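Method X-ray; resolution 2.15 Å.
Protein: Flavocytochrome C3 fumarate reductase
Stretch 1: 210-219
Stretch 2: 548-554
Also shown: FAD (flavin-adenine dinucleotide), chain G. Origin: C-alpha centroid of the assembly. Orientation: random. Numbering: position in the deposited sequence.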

# COMPACT_ATOMS: atom_id res chain seq x y z
N GLN A 210 18.93 -16.12 -16.55
CA GLN A 210 18.66 -17.49 -16.19
C GLN A 210 17.42 -18.07 -16.86
O GLN A 210 16.95 -19.16 -16.55
CB GLN A 210 18.51 -17.53 -14.65
CG GLN A 210 19.90 -17.58 -14.03
CD GLN A 210 19.93 -17.37 -12.54
OE1 GLN A 210 20.78 -16.63 -12.05
NE2 GLN A 210 19.06 -18.02 -11.75
N SER A 211 16.81 -17.32 -17.73
CA SER A 211 15.59 -17.64 -18.45
C SER A 211 15.82 -18.80 -19.41
O SER A 211 14.94 -19.67 -19.35
CB SER A 211 15.04 -16.42 -19.15
OG SER A 211 15.90 -15.78 -20.07
N ALA A 212 16.91 -18.85 -20.19
CA ALA A 212 17.14 -20.02 -21.04
C ALA A 212 17.33 -21.31 -20.26
O ALA A 212 16.78 -22.38 -20.52
CB ALA A 212 18.44 -19.82 -21.88
N ASP A 213 18.13 -21.25 -19.20
CA ASP A 213 18.30 -22.32 -18.22
C ASP A 213 16.96 -22.76 -17.65
O ASP A 213 16.79 -23.96 -17.63
CB ASP A 213 19.19 -21.87 -17.06
CG ASP A 213 20.18 -22.96 -16.71
OD1 ASP A 213 20.39 -23.99 -17.38
OD2 ASP A 213 20.84 -22.68 -15.69
N GLY A 214 16.05 -21.85 -17.30
CA GLY A 214 14.72 -22.29 -16.88
C GLY A 214 13.93 -23.03 -17.96
O GLY A 214 13.22 -23.97 -17.59
N VAL A 215 13.96 -22.62 -19.23
CA VAL A 215 13.25 -23.28 -20.31
C VAL A 215 13.83 -24.70 -20.48
O VAL A 215 13.08 -25.66 -20.50
CB VAL A 215 13.35 -22.52 -21.64
CG1 VAL A 215 12.91 -23.37 -22.87
CG2 VAL A 215 12.51 -21.21 -21.59
N GLN A 216 15.16 -24.77 -20.44
CA GLN A 216 15.88 -26.02 -20.44
C GLN A 216 15.57 -26.95 -19.29
O GLN A 216 15.31 -28.15 -19.49
CB GLN A 216 17.39 -25.75 -20.39
CG GLN A 216 17.99 -25.42 -21.74
CD GLN A 216 19.44 -25.01 -21.50
OE1 GLN A 216 20.32 -25.88 -21.39
NE2 GLN A 216 19.71 -23.73 -21.37
N TRP A 217 15.53 -26.37 -18.10
CA TRP A 217 15.04 -27.08 -16.92
C TRP A 217 13.66 -27.63 -17.13
O TRP A 217 13.40 -28.78 -16.84
CB TRP A 217 15.14 -26.13 -15.73
CG TRP A 217 14.23 -26.45 -14.57
CD1 TRP A 217 13.10 -25.84 -14.16
CD2 TRP A 217 14.43 -27.56 -13.67
NE1 TRP A 217 12.55 -26.45 -13.04
CE2 TRP A 217 13.39 -27.52 -12.71
CE3 TRP A 217 15.40 -28.55 -13.57
CZ2 TRP A 217 13.31 -28.44 -11.70
CZ3 TRP A 217 15.31 -29.46 -12.55
CH2 TRP A 217 14.25 -29.44 -11.64
N LEU A 218 12.69 -26.85 -17.65
CA LEU A 218 11.36 -27.45 -17.86
C LEU A 218 11.37 -28.57 -18.91
O LEU A 218 10.60 -29.55 -18.78
CB LEU A 218 10.35 -26.36 -18.18
CG LEU A 218 10.14 -25.31 -17.06
CD1 LEU A 218 9.39 -24.09 -17.56
CD2 LEU A 218 9.44 -25.94 -15.87
N GLU A 219 12.14 -28.37 -19.97
CA GLU A 219 12.39 -29.34 -21.01
C GLU A 219 13.08 -30.61 -20.49
O GLU A 219 12.56 -31.65 -20.85
CB GLU A 219 13.34 -28.83 -22.13
CG GLU A 219 12.47 -27.83 -22.94
CD GLU A 219 13.36 -27.04 -23.86
OE1 GLU A 219 14.50 -26.72 -23.43
OE2 GLU A 219 12.96 -26.79 -25.01
N THR A 548 8.28 -17.17 -12.29
CA THR A 548 7.97 -18.31 -11.40
C THR A 548 9.01 -19.41 -11.58
O THR A 548 9.41 -20.02 -10.57
CB THR A 548 6.56 -18.89 -11.63
OG1 THR A 548 6.55 -19.47 -12.97
CG2 THR A 548 5.48 -17.82 -11.56
N VAL A 549 9.59 -19.56 -12.79
CA VAL A 549 10.59 -20.59 -12.94
C VAL A 549 11.92 -20.13 -12.35
O VAL A 549 12.58 -20.80 -11.55
CB VAL A 549 10.81 -21.03 -14.41
CG1 VAL A 549 11.91 -22.06 -14.49
CG2 VAL A 549 9.48 -21.61 -14.94
N VAL A 550 12.40 -18.99 -12.79
CA VAL A 550 13.72 -18.55 -12.39
C VAL A 550 13.77 -18.33 -10.86
O VAL A 550 14.74 -18.72 -10.23
CB VAL A 550 14.07 -17.26 -13.12
CG1 VAL A 550 15.26 -16.54 -12.50
CG2 VAL A 550 14.36 -17.51 -14.60
N PHE A 551 12.82 -17.60 -10.28
CA PHE A 551 12.98 -17.25 -8.87
C PHE A 551 12.40 -18.38 -8.03
O PHE A 551 12.70 -18.53 -6.84
CB PHE A 551 12.34 -15.89 -8.54
CG PHE A 551 13.25 -14.77 -9.00
CD1 PHE A 551 14.42 -14.46 -8.31
CD2 PHE A 551 12.92 -14.05 -10.15
CE1 PHE A 551 15.28 -13.49 -8.80
CE2 PHE A 551 13.78 -13.06 -10.61
CZ PHE A 551 14.96 -12.78 -9.95
N GLY A 552 11.47 -19.18 -8.59
CA GLY A 552 10.97 -20.36 -7.88
C GLY A 552 12.15 -21.28 -7.61
O GLY A 552 12.26 -21.79 -6.48
N ARG A 553 13.08 -21.39 -8.58
CA ARG A 553 14.17 -22.34 -8.43
C ARG A 553 15.22 -21.69 -7.49
O ARG A 553 15.87 -22.40 -6.73
CB ARG A 553 14.90 -22.68 -9.74
CG ARG A 553 14.03 -23.33 -10.83
CD ARG A 553 14.74 -23.38 -12.17
NE ARG A 553 15.78 -24.42 -12.14
CZ ARG A 553 16.78 -24.44 -13.04
NH1 ARG A 553 16.92 -23.54 -14.03
NH2 ARG A 553 17.65 -25.43 -12.97
N ILE A 554 15.42 -20.37 -7.61
CA ILE A 554 16.33 -19.69 -6.67
C ILE A 554 15.80 -19.76 -5.24
O ILE A 554 16.60 -20.12 -4.33
CB ILE A 554 16.62 -18.26 -7.12
CG1 ILE A 554 17.48 -18.22 -8.36
CG2 ILE A 554 17.37 -17.51 -6.00
CD1 ILE A 554 17.49 -16.90 -9.10
PA FAD G . -0.07 -19.25 -8.84
O1A FAD G . 0.11 -20.08 -10.08
O2A FAD G . -1.22 -18.57 -8.62
O5B FAD G . -0.24 -20.37 -7.75
C5B FAD G . -0.27 -20.08 -6.29
C4B FAD G . -0.69 -21.44 -5.53
O4B FAD G . -0.68 -21.03 -4.08
C3B FAD G . -2.20 -21.78 -5.79
O3B FAD G . -2.52 -22.97 -6.36
C2B FAD G . -2.96 -21.27 -4.51
O2B FAD G . -4.14 -22.03 -4.16
C1B FAD G . -1.93 -21.58 -3.49
N9A FAD G . -2.07 -20.78 -2.27
C8A FAD G . -2.46 -19.47 -2.14
N7A FAD G . -2.59 -19.11 -0.89
C5A FAD G . -2.28 -20.23 -0.14
C6A FAD G . -2.32 -20.51 1.29
N6A FAD G . -2.64 -19.64 2.20
N1A FAD G . -1.90 -21.76 1.63
C2A FAD G . -1.63 -22.75 0.71
N3A FAD G . -1.59 -22.57 -0.63
C4A FAD G . -1.95 -21.31 -0.97
N1 FAD G . 2.08 -14.63 -17.45
C2 FAD G . 3.00 -14.90 -18.34
O2 FAD G . 4.15 -14.63 -18.29
N3 FAD G . 2.71 -15.59 -19.55
C4 FAD G . 1.39 -15.98 -19.72
O4 FAD G . 1.06 -16.52 -20.74
C4X FAD G . 0.37 -15.61 -18.74
N5 FAD G . -0.92 -15.94 -18.95
C5X FAD G . -1.86 -15.68 -18.01
C6 FAD G . -3.18 -16.06 -18.29
C7 FAD G . -4.16 -15.82 -17.35
C7M FAD G . -5.59 -16.20 -17.57
C8 FAD G . -3.78 -15.22 -16.10
C8M FAD G . -4.83 -15.02 -15.05
C9 FAD G . -2.49 -14.87 -15.82
C9A FAD G . -1.49 -15.09 -16.74
N10 FAD G . -0.14 -14.74 -16.58
C10 FAD G . 0.79 -14.98 -17.52
C1' FAD G . 0.40 -14.48 -15.21
C2' FAD G . 1.15 -15.75 -14.68
O2' FAD G . 0.26 -16.82 -15.14
C3' FAD G . 0.95 -15.73 -13.14
O3' FAD G . 1.51 -14.54 -12.57
C4' FAD G . 1.96 -16.76 -12.55
O4' FAD G . 1.46 -18.05 -13.03
C5' FAD G . 1.75 -16.73 -10.99
O5' FAD G . 2.46 -18.03 -10.52
P FAD G . 2.64 -18.37 -9.02
O1P FAD G . 3.41 -19.67 -9.02
O2P FAD G . 3.19 -17.21 -8.49
O3P FAD G . 1.28 -18.42 -8.52
O HOH W 1 16.81 -19.73 -11.65
O HOH W 2 16.03 -20.69 -14.29

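Helices that cross nearly at right angles can touch over only a short length, so few residues make the contact, and a small one at the crossing can let the backbones come close. The two helical segments of this flavocytochrome illustrate the principle: their axes cross at 86° and approach to 9.1 Å, burying 414 Å² in total. No direct hydrogen bond links them; packing, one stacked cation and two waters do the work.

The nearest CA atoms across the helices are those of Gly214 and Val550, 5.9 Å apart. Glycine suits this position because Val549 CG1 sits 3.7 Å from Gly214 CA, and a CB there would point toward the other helix and fall 2.9 Å from that methyl. Apolar packing continues beside Gly214. Val549, with chi1 in the t well, also sets CG2 3.6 Å from Leu218 CD1 and CG1 4.0 Å from Trp217 CD1. Val550 CG2 instead meets backbone, 3.6 Å from Gln210 O. Branched at CB, both valines fill space close to their own backbone. These four residues, Gly214, Leu218, Val549 and Val550, are buried; Gln210, Trp217 and Arg553, with polar groups to place, stay partly exposed.

The stacked contact pairs Trp217 with Arg553, both directed toward the opposing helix. The guanidinium lies flat on the indole, planes at 3° and centres 4.0 Å apart, with Arg553 NE 3.5 Å from Trp217 CG. Arg553 CD adds a CH-pi contact, 3.9 Å from the centroid of the Trp217 five-membered ring. Stacking leaves the guanidinium's in-plane N-H groups available to polar partners. Asp213 OD2, 4.3 Å from Arg553 NH1, offers opposite charge nearby but no salt bridge.

Water supplies the polar links. One molecule accepts from Gln210 NE2 (2.8 Å) and donates to Val550 O (2.7 Å); a second donates to Gln210 O (2.9 Å) and accepts from Arg553 NH1 (3.0 Å). Gln210 thus serves both bridges.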